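Local coordinates for lipoprotein (Mycoplasma mycoides subsp. capri, PDB 7ADK) that probably acts as a membrane-anchored peptidase of the chymotrypsin-like PA clan, possibly directed against host immunoglobulins, at residues F445-H450 with D539-E544; T510-E515 with A534-D539; K724-L729 with V737-N742. One frame throughout, in Å; residues are numbered along the deposited sequence.

Contact 1 (F445-H450 with D539-E544); sequences FGTNSH and DFAIVE
The carboxylate of Asp539 receives three donors from the turn that leads strand 442-447 into the short helix 449-452. Its CG stands anti to the backbone N (chi1 -162°), which throws both oxygens across to Asn448 and His450. OD2 lies 2.7 Å from His450 ND1, syn lone pair engaged, and it sits at the edge of an imidazole ring that is turned 24° from the carboxylate plane. Asn448 ND2 reaches the same OD2 at 2.9 Å, but from above the carboxylate plane. The other oxygen, OD1, accepts the backbone His450 N at 3.0 Å, again on the syn side, so the group is held by both branches and can hardly rotate. Both Asn448 and His450 carry CG in the crowded position between N and carbonyl carbon, which turns the amide N and the ring edge toward Asp539. A histidine just after a strand, with ND1 on a buried aspartate, is the pairing seen in chymotrypsin-like peptidases, and Ser759 touching His450 is consistent with a triad; the aspartate would then probably stabilise a protonated ring. Away from Asp539, strands 445-447 and 541-544 run antiparallel, 145° apart. Phe445 N to Val543 O (2.8 Å) and Thr447 N to Ala541 O (2.9 Å) belong to two hydrogen-bonded pairs flanking Gly446 and Ile542. Phe540, CG anti to its N, sets its ring by Thr447 O and meets Phe789 edge-to-face. On the face of Thr447 and Val543, Thr447 CG2 meets Val543 CG2 obliquely at 4.0 Å, while OG1 turns to Thr425 O.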
ATOM      1  N   PHE B 445       9.652 -11.459 -26.462  1.00 51.80           N
ATOM      2  CA  PHE B 445       9.714 -11.133 -25.049  1.00 51.80           C
ATOM      3  C   PHE B 445      10.416 -12.255 -24.262  1.00 51.80           C
ATOM      4  O   PHE B 445      10.034 -13.407 -24.373  1.00 51.80           O
ATOM      5  CB  PHE B 445       8.296 -10.904 -24.531  1.00 51.80           C
ATOM      6  CG  PHE B 445       7.578  -9.676 -25.086  1.00 51.80           C
ATOM      7  CD1 PHE B 445       6.903  -9.704 -26.320  1.00 51.80           C
ATOM      8  CD2 PHE B 445       7.555  -8.496 -24.319  1.00 51.80           C
ATOM      9  CE1 PHE B 445       6.247  -8.555 -26.795  1.00 51.80           C
ATOM     10  CE2 PHE B 445       6.877  -7.354 -24.776  1.00 51.80           C
ATOM     11  CZ  PHE B 445       6.230  -7.381 -26.016  1.00 51.80           C
ATOM     12  N   GLY B 446      11.445 -11.921 -23.483  1.00 54.14           N
ATOM     13  CA  GLY B 446      12.095 -12.835 -22.567  1.00 54.14           C
ATOM     14  C   GLY B 446      11.292 -12.975 -21.292  1.00 54.14           C
ATOM     15  O   GLY B 446      10.789 -12.008 -20.738  1.00 54.14           O
ATOM     16  N   THR B 447      11.121 -14.191 -20.812  1.00 55.47           N
ATOM     17  CA  THR B 447      10.367 -14.523 -19.604  1.00 55.47           C
ATOM     18  C   THR B 447      10.940 -15.815 -19.031  1.00 55.47           C
ATOM     19  O   THR B 447      12.017 -16.245 -19.458  1.00 55.47           O
ATOM     20  CB  THR B 447       8.851 -14.588 -19.919  1.00 55.47           C
ATOM     21  OG1 THR B 447       8.130 -14.669 -18.725  1.00 55.47           O
ATOM     22  CG2 THR B 447       8.432 -15.758 -20.806  1.00 55.47           C
ATOM     23  N   ASN B 448      10.245 -16.482 -18.120  1.00 58.43           N
ATOM     24  CA  ASN B 448      10.607 -17.819 -17.665  1.00 58.43           C
ATOM     25  C   ASN B 448       9.571 -18.895 -18.010  1.00 58.43           C
ATOM     26  O   ASN B 448       8.412 -18.629 -18.294  1.00 58.43           O
ATOM     27  CB  ASN B 448      11.040 -17.788 -16.212  1.00 58.43           C
ATOM     28  CG  ASN B 448       9.923 -17.486 -15.279  1.00 58.43           C
ATOM     29  OD1 ASN B 448       9.164 -16.557 -15.450  1.00 58.43           O
ATOM     30  ND2 ASN B 448       9.772 -18.287 -14.272  1.00 58.43           N
ATOM     31  N   SER B 449      10.024 -20.137 -18.065  1.00 61.33           N
ATOM     32  CA  SER B 449       9.292 -21.281 -18.623  1.00 61.33           C
ATOM     33  C   SER B 449       8.027 -21.669 -17.849  1.00 61.33           C
ATOM     34  O   SER B 449       6.993 -21.927 -18.458  1.00 61.33           O
ATOM     35  CB  SER B 449      10.222 -22.484 -18.749  1.00 61.33           C
ATOM     36  OG  SER B 449       9.677 -23.436 -19.599  1.00 61.33           O
ATOM     37  N   HIS B 450       8.028 -21.606 -16.518  1.00 61.26           N
ATOM     38  CA  HIS B 450       6.782 -21.815 -15.777  1.00 61.26           C
ATOM     39  C   HIS B 450       5.753 -20.679 -15.917  1.00 61.26           C
ATOM     40  O   HIS B 450       4.591 -20.873 -15.564  1.00 61.26           O
ATOM     41  CB  HIS B 450       7.049 -22.168 -14.320  1.00 61.26           C
ATOM     42  CG  HIS B 450       7.302 -21.014 -13.403  1.00 61.26           C
ATOM     43  ND1 HIS B 450       8.517 -20.606 -12.936  1.00 61.26           N
ATOM     44  CD2 HIS B 450       6.358 -20.295 -12.726  1.00 61.26           C
ATOM     45  CE1 HIS B 450       8.321 -19.683 -11.990  1.00 61.26           C
ATOM     46  NE2 HIS B 450       7.014 -19.432 -11.845  1.00 61.26           N
ATOM     47  N   ASP B 539      15.080 -22.282 -16.160  1.00 65.55           N
ATOM     48  CA  ASP B 539      13.767 -21.638 -16.228  1.00 65.55           C
ATOM     49  C   ASP B 539      13.809 -20.295 -16.993  1.00 65.55           C
ATOM     50  O   ASP B 539      13.823 -19.213 -16.420  1.00 65.55           O
ATOM     51  CB  ASP B 539      13.164 -21.562 -14.820  1.00 65.55           C
ATOM     52  CG  ASP B 539      11.648 -21.324 -14.813  1.00 65.55           C
ATOM     53  OD1 ASP B 539      10.985 -21.607 -15.827  1.00 65.55           O
ATOM     54  OD2 ASP B 539      11.105 -20.818 -13.810  1.00 65.55           O
ATOM     55  N   PHE B 540      13.857 -20.365 -18.321  1.00 57.41           N
ATOM     56  CA  PHE B 540      13.886 -19.240 -19.267  1.00 57.41           C
ATOM     57  C   PHE B 540      13.125 -19.587 -20.566  1.00 57.41           C
ATOM     58  O   PHE B 540      13.320 -20.668 -21.116  1.00 57.41           O
ATOM     59  CB  PHE B 540      15.342 -18.859 -19.559  1.00 57.41           C
ATOM     60  CG  PHE B 540      15.520 -17.907 -20.723  1.00 57.41           C
ATOM     61  CD1 PHE B 540      14.930 -16.635 -20.696  1.00 57.41           C
ATOM     62  CD2 PHE B 540      16.223 -18.312 -21.865  1.00 57.41           C
ATOM     63  CE1 PHE B 540      15.035 -15.776 -21.798  1.00 57.41           C
ATOM     64  CE2 PHE B 540      16.344 -17.448 -22.965  1.00 57.41           C
ATOM     65  CZ  PHE B 540      15.756 -16.179 -22.927  1.00 57.41           C
ATOM     66  N   ALA B 541      12.287 -18.692 -21.080  1.00 54.80           N
ATOM     67  CA  ALA B 541      11.533 -18.904 -22.306  1.00 54.80           C
ATOM     68  C   ALA B 541      11.375 -17.599 -23.091  1.00 54.80           C
ATOM     69  O   ALA B 541      11.472 -16.523 -22.512  1.00 54.80           O
ATOM     70  CB  ALA B 541      10.193 -19.544 -21.946  1.00 54.80           C
ATOM     71  N   ILE B 542      11.131 -17.669 -24.393  1.00 56.79           N
ATOM     72  CA  ILE B 542      10.967 -16.484 -25.244  1.00 56.79           C
ATOM     73  C   ILE B 542       9.639 -16.543 -25.991  1.00 56.79           C
ATOM     74  O   ILE B 542       9.402 -17.461 -26.769  1.00 56.79           O
ATOM     75  CB  ILE B 542      12.153 -16.299 -26.205  1.00 56.79           C
ATOM     76  CG1 ILE B 542      13.494 -16.358 -25.457  1.00 56.79           C
ATOM     77  CG2 ILE B 542      12.005 -14.980 -26.977  1.00 56.79           C
ATOM     78  CD1 ILE B 542      14.709 -16.327 -26.364  1.00 56.79           C
ATOM     79  N   VAL B 543       8.766 -15.575 -25.749  1.00 57.09           N
ATOM     80  CA  VAL B 543       7.405 -15.489 -26.281  1.00 57.09           C
ATOM     81  C   VAL B 543       7.323 -14.477 -27.416  1.00 57.09           C
ATOM     82  O   VAL B 543       7.748 -13.337 -27.289  1.00 57.09           O
ATOM     83  CB  VAL B 543       6.412 -15.111 -25.164  1.00 57.09           C
ATOM     84  CG1 VAL B 543       5.003 -14.821 -25.706  1.00 57.09           C
ATOM     85  CG2 VAL B 543       6.342 -16.236 -24.131  1.00 57.09           C
ATOM     86  N   GLU B 544       6.738 -14.878 -28.527  1.00 63.77           N
ATOM     87  CA  GLU B 544       6.401 -14.025 -29.663  1.00 63.77           C
ATOM     88  C   GLU B 544       4.987 -13.456 -29.509  1.00 63.77           C
ATOM     89  O   GLU B 544       4.051 -14.177 -29.169  1.00 63.77           O
ATOM     90  CB  GLU B 544       6.555 -14.855 -30.936  1.00 63.77           C
ATOM     91  CG  GLU B 544       6.217 -14.116 -32.232  1.00 63.77           C
ATOM     92  CD  GLU B 544       6.279 -15.045 -33.453  1.00 63.77           C
ATOM     93  OE1 GLU B 544       5.269 -15.725 -33.729  1.00 63.77           O
ATOM     94  OE2 GLU B 544       7.307 -15.051 -34.169  1.00 63.77           O
TER

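Contact 2 (T510-E515 with A534-D539); sequences TDFINE and AGIFAD
Asp511 adopts a left-handed backbone (phi 55°, psi 34°), a conformation uncommon outside glycine, asparagine and aspartate, and at this bend the loop meets strand 535-537. The touching parts run nearly perpendicular, 99° apart, so the backbones are joined by one bridge, Thr510 to Phe537. Its hydrogen bond comes from Asp511 N, which lies almost on the extension of the Ile536 C=O, 2.8 Å from that O, though its N-H is bent from the line. Beyond it the chain closes a type I turn from Asp511 to Asn514, and an inverse gamma turn centred on Asn514 overlaps its end. Asn514 ND2, with its acceptor in the amide plane, reaches Asp511 OD2 at 2.8 Å from above the carboxylate plane, while OD1 rests 3.7 Å from Ile536 CG1. The apolar side of the contact is built round Ile536, whose CG1 takes the crowded position between backbone N and carbonyl carbon and sends CD1 into the turn. CD1 meets Ile513 CG1 at 4.2 Å, the two side chains crossing at about a right angle, and lies 4.3 Å from Phe512 CE2. Phe512, itself with CG in the crowded position, brings the same CE2 to 4.0 Å from Ala538 CB, with Ala538 N at the edge of the ring. Tyr808 meets that ring from elsewhere in the chain, and Lys822 NZ bonds Thr510 O. The chemistry implies a loop pinned to the strand by one backbone bond and hydrocarbon contact, with the polar ends of Asp511 and Asn514 bracing the turn itself.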
ATOM      1  N   THR B 510      14.852 -26.098 -22.804  1.00 72.49           N
ATOM      2  CA  THR B 510      14.817 -27.490 -22.348  1.00 72.49           C
ATOM      3  C   THR B 510      15.927 -28.297 -23.003  1.00 72.49           C
ATOM      4  O   THR B 510      16.128 -28.254 -24.213  1.00 72.49           O
ATOM      5  CB  THR B 510      13.473 -28.156 -22.646  1.00 72.49           C
ATOM      6  OG1 THR B 510      13.065 -27.919 -23.975  1.00 72.49           O
ATOM      7  CG2 THR B 510      12.385 -27.680 -21.707  1.00 72.49           C
ATOM      8  N   ASP B 511      16.652 -29.064 -22.199  1.00 76.24           N
ATOM      9  CA  ASP B 511      17.597 -30.092 -22.637  1.00 76.24           C
ATOM     10  C   ASP B 511      18.683 -29.606 -23.614  1.00 76.24           C
ATOM     11  O   ASP B 511      19.187 -30.323 -24.473  1.00 76.24           O
ATOM     12  CB  ASP B 511      16.827 -31.331 -23.085  1.00 76.24           C
ATOM     13  CG  ASP B 511      17.523 -32.642 -22.748  1.00 76.24           C
ATOM     14  OD1 ASP B 511      18.397 -32.687 -21.869  1.00 76.24           O
ATOM     15  OD2 ASP B 511      17.192 -33.658 -23.372  1.00 76.24           O
ATOM     16  N   PHE B 512      19.097 -28.356 -23.426  1.00 76.34           N
ATOM     17  CA  PHE B 512      20.003 -27.597 -24.291  1.00 76.34           C
ATOM     18  C   PHE B 512      21.476 -28.035 -24.277  1.00 76.34           C
ATOM     19  O   PHE B 512      22.267 -27.511 -25.061  1.00 76.34           O
ATOM     20  CB  PHE B 512      19.857 -26.113 -23.951  1.00 76.34           C
ATOM     21  CG  PHE B 512      20.334 -25.749 -22.565  1.00 76.34           C
ATOM     22  CD1 PHE B 512      21.678 -25.442 -22.329  1.00 76.34           C
ATOM     23  CD2 PHE B 512      19.414 -25.716 -21.506  1.00 76.34           C
ATOM     24  CE1 PHE B 512      22.091 -25.071 -21.045  1.00 76.34           C
ATOM     25  CE2 PHE B 512      19.834 -25.358 -20.220  1.00 76.34           C
ATOM     26  CZ  PHE B 512      21.172 -25.020 -19.989  1.00 76.34           C
ATOM     27  N   ILE B 513      21.861 -28.991 -23.430  1.00 82.75           N
ATOM     28  CA  ILE B 513      23.201 -29.608 -23.369  1.00 82.75           C
ATOM     29  C   ILE B 513      23.275 -30.958 -24.112  1.00 82.75           C
ATOM     30  O   ILE B 513      24.367 -31.467 -24.356  1.00 82.75           O
ATOM     31  CB  ILE B 513      23.613 -29.743 -21.879  1.00 82.75           C
ATOM     32  CG1 ILE B 513      23.726 -28.385 -21.173  1.00 82.75           C
ATOM     33  CG2 ILE B 513      24.925 -30.497 -21.645  1.00 82.75           C
ATOM     34  CD1 ILE B 513      24.692 -27.373 -21.786  1.00 82.75           C
ATOM     35  N   ASN B 514      22.136 -31.566 -24.474  1.00 93.39           N
ATOM     36  CA  ASN B 514      22.012 -32.991 -24.824  1.00 93.39           C
ATOM     37  C   ASN B 514      22.533 -33.419 -26.222  1.00 93.39           C
ATOM     38  O   ASN B 514      21.888 -34.178 -26.949  1.00 93.39           O
ATOM     39  CB  ASN B 514      20.583 -33.459 -24.496  1.00 93.39           C
ATOM     40  CG  ASN B 514      20.442 -34.953 -24.226  1.00 93.39           C
ATOM     41  OD1 ASN B 514      21.392 -35.717 -24.273  1.00 93.39           O
ATOM     42  ND2 ASN B 514      19.263 -35.420 -23.899  1.00 93.39           N
ATOM     43  N   GLU B 515      23.721 -32.937 -26.597  1.00 96.51           N
ATOM     44  CA  GLU B 515      24.619 -33.635 -27.516  1.00 96.51           C
ATOM     45  C   GLU B 515      25.364 -34.712 -26.705  1.00 96.51           C
ATOM     46  O   GLU B 515      25.502 -34.584 -25.503  1.00 96.51           O
ATOM     47  CB  GLU B 515      25.586 -32.655 -28.208  1.00 96.51           C
ATOM     48  CG  GLU B 515      26.543 -33.357 -29.184  1.00 96.51           C
ATOM     49  CD  GLU B 515      27.331 -32.428 -30.115  1.00 96.51           C
ATOM     50  OE1 GLU B 515      27.839 -31.378 -29.673  1.00 96.51           O
ATOM     51  OE2 GLU B 515      27.502 -32.776 -31.306  1.00 96.51           O
ATOM     52  N   ALA B 534      13.515 -38.272 -17.364  1.00 84.54           N
ATOM     53  CA  ALA B 534      13.655 -36.882 -16.931  1.00 84.54           C
ATOM     54  C   ALA B 534      14.908 -36.208 -17.511  1.00 84.54           C
ATOM     55  O   ALA B 534      15.991 -36.795 -17.496  1.00 84.54           O
ATOM     56  CB  ALA B 534      13.651 -36.822 -15.409  1.00 84.54           C
ATOM     57  N   GLY B 535      14.768 -34.979 -17.997  1.00 78.09           N
ATOM     58  CA  GLY B 535      15.838 -34.181 -18.577  1.00 78.09           C
ATOM     59  C   GLY B 535      16.371 -33.093 -17.655  1.00 78.09           C
ATOM     60  O   GLY B 535      16.231 -33.145 -16.437  1.00 78.09           O
ATOM     61  N   ILE B 536      16.993 -32.084 -18.253  1.00 76.40           N
ATOM     62  CA  ILE B 536      17.487 -30.884 -17.576  1.00 76.40           C
ATOM     63  C   ILE B 536      16.947 -29.644 -18.268  1.00 76.40           C
ATOM     64  O   ILE B 536      16.775 -29.648 -19.481  1.00 76.40           O
ATOM     65  CB  ILE B 536      19.034 -30.839 -17.527  1.00 76.40           C
ATOM     66  CG1 ILE B 536      19.717 -30.900 -18.910  1.00 76.40           C
ATOM     67  CG2 ILE B 536      19.576 -31.950 -16.625  1.00 76.40           C
ATOM     68  CD1 ILE B 536      20.131 -29.540 -19.447  1.00 76.40           C
ATOM     69  N   PHE B 537      16.716 -28.563 -17.537  1.00 69.05           N
ATOM     70  CA  PHE B 537      16.321 -27.279 -18.111  1.00 69.05           C
ATOM     71  C   PHE B 537      16.840 -26.104 -17.273  1.00 69.05           C
ATOM     72  O   PHE B 537      17.251 -26.264 -16.127  1.00 69.05           O
ATOM     73  CB  PHE B 537      14.793 -27.237 -18.318  1.00 69.05           C
ATOM     74  CG  PHE B 537      13.986 -26.740 -17.143  1.00 69.05           C
ATOM     75  CD1 PHE B 537      13.193 -25.594 -17.263  1.00 69.05           C
ATOM     76  CD2 PHE B 537      14.049 -27.392 -15.905  1.00 69.05           C
ATOM     77  CE1 PHE B 537      12.496 -25.099 -16.154  1.00 69.05           C
ATOM     78  CE2 PHE B 537      13.360 -26.893 -14.795  1.00 69.05           C
ATOM     79  CZ  PHE B 537      12.588 -25.739 -14.919  1.00 69.05           C
ATOM     80  N   ALA B 538      16.809 -24.904 -17.831  1.00 68.52           N
ATOM     81  CA  ALA B 538      16.913 -23.659 -17.069  1.00 68.52           C
ATOM     82  C   ALA B 538      15.617 -22.875 -17.219  1.00 68.52           C
ATOM     83  O   ALA B 538      15.098 -22.821 -18.333  1.00 68.52           O
ATOM     84  CB  ALA B 538      18.090 -22.863 -17.592  1.00 68.52           C
ATOM     85  N   ASP B 539      15.080 -22.282 -16.160  1.00 65.55           N
ATOM     86  CA  ASP B 539      13.767 -21.638 -16.228  1.00 65.55           C
ATOM     87  C   ASP B 539      13.809 -20.295 -16.993  1.00 65.55           C
ATOM     88  O   ASP B 539      13.823 -19.213 -16.420  1.00 65.55           O
ATOM     89  CB  ASP B 539      13.164 -21.562 -14.820  1.00 65.55           C
ATOM     90  CG  ASP B 539      11.648 -21.324 -14.813  1.00 65.55           C
ATOM     91  OD1 ASP B 539      10.985 -21.607 -15.827  1.00 65.55           O
ATOM     92  OD2 ASP B 539      11.105 -20.818 -13.810  1.00 65.55           O
TER

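Contact 3 (K724-L729 with V737-N742)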
ATOM      1  N   LYS B 724       8.168 -29.637  -3.632  1.00 90.65           N
ATOM      2  CA  LYS B 724       7.882 -31.069  -3.358  1.00 90.65           C
ATOM      3  C   LYS B 724       8.168 -32.057  -4.512  1.00 90.65           C
ATOM      4  O   LYS B 724       8.453 -33.230  -4.277  1.00 90.65           O
ATOM      5  CB  LYS B 724       6.411 -31.165  -2.878  1.00 90.65           C
ATOM      6  CG  LYS B 724       5.351 -31.019  -3.992  1.00 90.65           C
ATOM      7  CD  LYS B 724       4.006 -30.422  -3.541  1.00 90.65           C
ATOM      8  CE  LYS B 724       4.118 -28.908  -3.299  1.00 90.65           C
ATOM      9  NZ  LYS B 724       2.797 -28.238  -3.261  1.00 90.65           N
ATOM     10  N   LYS B 725       8.067 -31.567  -5.745  1.00 88.31           N
ATOM     11  CA  LYS B 725       7.917 -32.278  -7.033  1.00 88.31           C
ATOM     12  C   LYS B 725       8.811 -31.630  -8.105  1.00 88.31           C
ATOM     13  O   LYS B 725       8.831 -30.404  -8.176  1.00 88.31           O
ATOM     14  CB  LYS B 725       6.401 -32.247  -7.337  1.00 88.31           C
ATOM     15  CG  LYS B 725       5.921 -32.441  -8.776  1.00 88.31           C
ATOM     16  CD  LYS B 725       6.242 -33.809  -9.392  1.00 88.31           C
ATOM     17  CE  LYS B 725       5.543 -34.018 -10.745  1.00 88.31           C
ATOM     18  NZ  LYS B 725       5.740 -32.889 -11.686  1.00 88.31           N
ATOM     19  N   LEU B 726       9.537 -32.386  -8.934  1.00 80.28           N
ATOM     20  CA  LEU B 726      10.323 -31.814 -10.041  1.00 80.28           C
ATOM     21  C   LEU B 726       9.459 -31.312 -11.211  1.00 80.28           C
ATOM     22  O   LEU B 726       8.331 -31.762 -11.408  1.00 80.28           O
ATOM     23  CB  LEU B 726      11.481 -32.729 -10.487  1.00 80.28           C
ATOM     24  CG  LEU B 726      11.170 -33.958 -11.362  1.00 80.28           C
ATOM     25  CD1 LEU B 726      12.403 -34.354 -12.154  1.00 80.28           C
ATOM     26  CD2 LEU B 726      10.763 -35.169 -10.539  1.00 80.28           C
ATOM     27  N   TYR B 727       9.988 -30.354 -11.972  1.00 76.64           N
ATOM     28  CA  TYR B 727       9.243 -29.557 -12.940  1.00 76.64           C
ATOM     29  C   TYR B 727       8.793 -30.333 -14.186  1.00 76.64           C
ATOM     30  O   TYR B 727       9.607 -30.918 -14.890  1.00 76.64           O
ATOM     31  CB  TYR B 727      10.084 -28.341 -13.317  1.00 76.64           C
ATOM     32  CG  TYR B 727       9.579 -27.554 -14.497  1.00 76.64           C
ATOM     33  CD1 TYR B 727       8.571 -26.592 -14.344  1.00 76.64           C
ATOM     34  CD2 TYR B 727      10.153 -27.774 -15.758  1.00 76.64           C
ATOM     35  CE1 TYR B 727       8.180 -25.812 -15.445  1.00 76.64           C
ATOM     36  CE2 TYR B 727       9.783 -26.990 -16.858  1.00 76.64           C
ATOM     37  CZ  TYR B 727       8.801 -25.996 -16.697  1.00 76.64           C
ATOM     38  OH  TYR B 727       8.457 -25.229 -17.755  1.00 76.64           O
ATOM     39  N   SER B 728       7.496 -30.279 -14.496  1.00 80.64           N
ATOM     40  CA  SER B 728       6.895 -30.837 -15.711  1.00 80.64           C
ATOM     41  C   SER B 728       6.545 -29.760 -16.725  1.00 80.64           C
ATOM     42  O   SER B 728       5.905 -28.762 -16.390  1.00 80.64           O
ATOM     43  CB  SER B 728       5.623 -31.613 -15.385  1.00 80.64           C
ATOM     44  OG  SER B 728       5.907 -32.690 -14.541  1.00 80.64           O
ATOM     45  N   LEU B 729       6.880 -29.990 -17.991  1.00 79.61           N
ATOM     46  CA  LEU B 729       6.422 -29.185 -19.108  1.00 79.61           C
ATOM     47  C   LEU B 729       5.772 -30.068 -20.174  1.00 79.61           C
ATOM     48  O   LEU B 729       6.325 -31.076 -20.609  1.00 79.61           O
ATOM     49  CB  LEU B 729       7.592 -28.345 -19.628  1.00 79.61           C
ATOM     50  CG  LEU B 729       7.264 -27.420 -20.802  1.00 79.61           C
ATOM     51  CD1 LEU B 729       6.237 -26.362 -20.430  1.00 79.61           C
ATOM     52  CD2 LEU B 729       8.531 -26.731 -21.260  1.00 79.61           C
ATOM     53  N   VAL B 737       3.695 -35.091 -21.464  1.00 91.14           N
ATOM     54  CA  VAL B 737       4.512 -34.294 -20.538  1.00 91.14           C
ATOM     55  C   VAL B 737       5.901 -34.906 -20.371  1.00 91.14           C
ATOM     56  O   VAL B 737       6.070 -36.123 -20.471  1.00 91.14           O
ATOM     57  CB  VAL B 737       3.873 -34.099 -19.149  1.00 91.14           C
ATOM     58  CG1 VAL B 737       2.537 -33.384 -19.214  1.00 91.14           C
ATOM     59  CG2 VAL B 737       3.703 -35.384 -18.360  1.00 91.14           C
ATOM     60  N   LYS B 738       6.895 -34.069 -20.068  1.00 82.27           N
ATOM     61  CA  LYS B 738       8.242 -34.496 -19.685  1.00 82.27           C
ATOM     62  C   LYS B 738       8.713 -33.729 -18.456  1.00 82.27           C
ATOM     63  O   LYS B 738       8.380 -32.556 -18.293  1.00 82.27           O
ATOM     64  CB  LYS B 738       9.166 -34.375 -20.901  1.00 82.27           C
ATOM     65  CG  LYS B 738      10.574 -34.908 -20.639  1.00 82.27           C
ATOM     66  CD  LYS B 738      11.372 -34.975 -21.940  1.00 82.27           C
ATOM     67  CE  LYS B 738      12.815 -35.367 -21.663  1.00 82.27           C
ATOM     68  NZ  LYS B 738      13.589 -35.480 -22.890  1.00 82.27           N
ATOM     69  N   LYS B 739       9.426 -34.421 -17.566  1.00 81.35           N
ATOM     70  CA  LYS B 739       9.985 -33.901 -16.308  1.00 81.35           C
ATOM     71  C   LYS B 739      11.420 -33.421 -16.507  1.00 81.35           C
ATOM     72  O   LYS B 739      12.154 -34.029 -17.280  1.00 81.35           O
ATOM     73  CB  LYS B 739       9.927 -34.967 -15.202  1.00 81.35           C
ATOM     74  CG  LYS B 739       8.514 -35.479 -14.913  1.00 81.35           C
ATOM     75  CD  LYS B 739       8.505 -36.545 -13.815  1.00 81.35           C
ATOM     76  CE  LYS B 739       7.157 -37.258 -13.780  1.00 81.35           C
ATOM     77  NZ  LYS B 739       7.063 -38.262 -12.712  1.00 81.35           N
ATOM     78  N   TYR B 740      11.849 -32.372 -15.814  1.00 76.00           N
ATOM     79  CA  TYR B 740      13.191 -31.808 -15.948  1.00 76.00           C
ATOM     80  C   TYR B 740      13.757 -31.293 -14.614  1.00 76.00           C
ATOM     81  O   TYR B 740      13.065 -30.621 -13.863  1.00 76.00           O
ATOM     82  CB  TYR B 740      13.168 -30.660 -16.963  1.00 76.00           C
ATOM     83  CG  TYR B 740      12.585 -30.904 -18.344  1.00 76.00           C
ATOM     84  CD1 TYR B 740      13.428 -31.137 -19.444  1.00 76.00           C
ATOM     85  CD2 TYR B 740      11.200 -30.814 -18.558  1.00 76.00           C
ATOM     86  CE1 TYR B 740      12.895 -31.282 -20.736  1.00 76.00           C
ATOM     87  CE2 TYR B 740      10.664 -30.963 -19.848  1.00 76.00           C
ATOM     88  CZ  TYR B 740      11.511 -31.177 -20.948  1.00 76.00           C
ATOM     89  OH  TYR B 740      11.023 -31.255 -22.210  1.00 76.00           O
ATOM     90  N   PHE B 741      15.022 -31.578 -14.325  1.00 75.96           N
ATOM     91  CA  PHE B 741      15.764 -30.948 -13.226  1.00 75.96           C
ATOM     92  C   PHE B 741      16.267 -29.548 -13.603  1.00 75.96           C
ATOM     93  O   PHE B 741      16.680 -29.307 -14.733  1.00 75.96           O
ATOM     94  CB  PHE B 741      16.970 -31.795 -12.840  1.00 75.96           C
ATOM     95  CG  PHE B 741      16.624 -33.137 -12.253  1.00 75.96           C
ATOM     96  CD1 PHE B 741      16.174 -33.220 -10.932  1.00 75.96           C
ATOM     97  CD2 PHE B 741      16.726 -34.298 -13.037  1.00 75.96           C
ATOM     98  CE1 PHE B 741      15.846 -34.464 -10.377  1.00 75.96           C
ATOM     99  CE2 PHE B 741      16.406 -35.538 -12.480  1.00 75.96           C
ATOM    100  CZ  PHE B 741      15.977 -35.624 -11.149  1.00 75.96           C
ATOM    101  N   ASN B 742      16.348 -28.641 -12.634  1.00 71.25           N
ATOM    102  CA  ASN B 742      16.983 -27.337 -12.806  1.00 71.25           C
ATOM    103  C   ASN B 742      18.510 -27.477 -12.994  1.00 71.25           C
ATOM    104  O   ASN B 742      19.197 -28.158 -12.235  1.00 71.25           O
ATOM    105  CB  ASN B 742      16.654 -26.447 -11.602  1.00 71.25           C
ATOM    106  CG  ASN B 742      15.414 -25.595 -11.758  1.00 71.25           C
ATOM    107  OD1 ASN B 742      15.497 -24.409 -12.020  1.00 71.25           O
ATOM    108  ND2 ASN B 742      14.238 -26.124 -11.554  1.00 71.25           N
TER
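Leu726 lays its CD1 methyl over the ring of Phe741, 3.9 Å from the centroid and 13° off the normal, a CH-pi contact centred on the face. With CG in the crowded position between N and carbonyl carbon, the leucine reaches across the hairpin, and CD1 also lies 4.0 Å from Lys739 CB. Past it the two strands are antiparallel, their axes inclined at 141°. Leu729 and Lys738 form a hydrogen-bonded pair, Leu729 N meeting Lys738 O at 3.0 Å nearly along the C=O axis; nearer Leu726, Tyr740 N reaches Tyr727 O at 2.8 Å. On the face of Ser728 and Lys739, Ser728 OG touches Lys739 CG and accepts Lys725 NZ at 2.9 Å, while the same NZ also bonds Leu726 O, straight along its carbonyl. Lys739 NZ stands 5.6 Å from Lys725 NZ, so these bonds probably help hold one ammonium beside another of like charge. The opposite face carries Tyr727, Leu729, Lys738 and Tyr740: Leu729 CB rests 4.0 Å from Tyr740 CE2, and Tyr727, its CG anti to the backbone N, stacks on Phe537 while its hydroxyl hydrogen-bonds Ser449 OG. This beta hairpin, strands 727-730 and 737-747, has strand 535-537 parallel along its second arm and helix 449-452 against Tyr727 and Leu729, while Phe741 meets Tyr531 edge-to-face.

Overall arrangement
All three contacts fall within the peptidase region and draw on two beta-sheets, consistent with the two beta-barrels of the PA clan. Contact 1 joins neighbouring strands of the antiparallel one; contact 3 lies in the mixed one, to whose strand 535-537, beside 737-747, contact 2 bridges the loop 510-515. The centres of contacts 2 and 3 are about 11 Å apart; that of contact 1 lies about 15 Å from contact 2 and about 16 Å from contact 3. In sequence, contact 2 falls between the segments of contact 1, sharing Asp539, and contact 3 follows. The probable hydrogen bond Ser449 OG to Tyr727 OH joins the helix after strand 442-447 to the mixed beta-sheet, beside the probable active site.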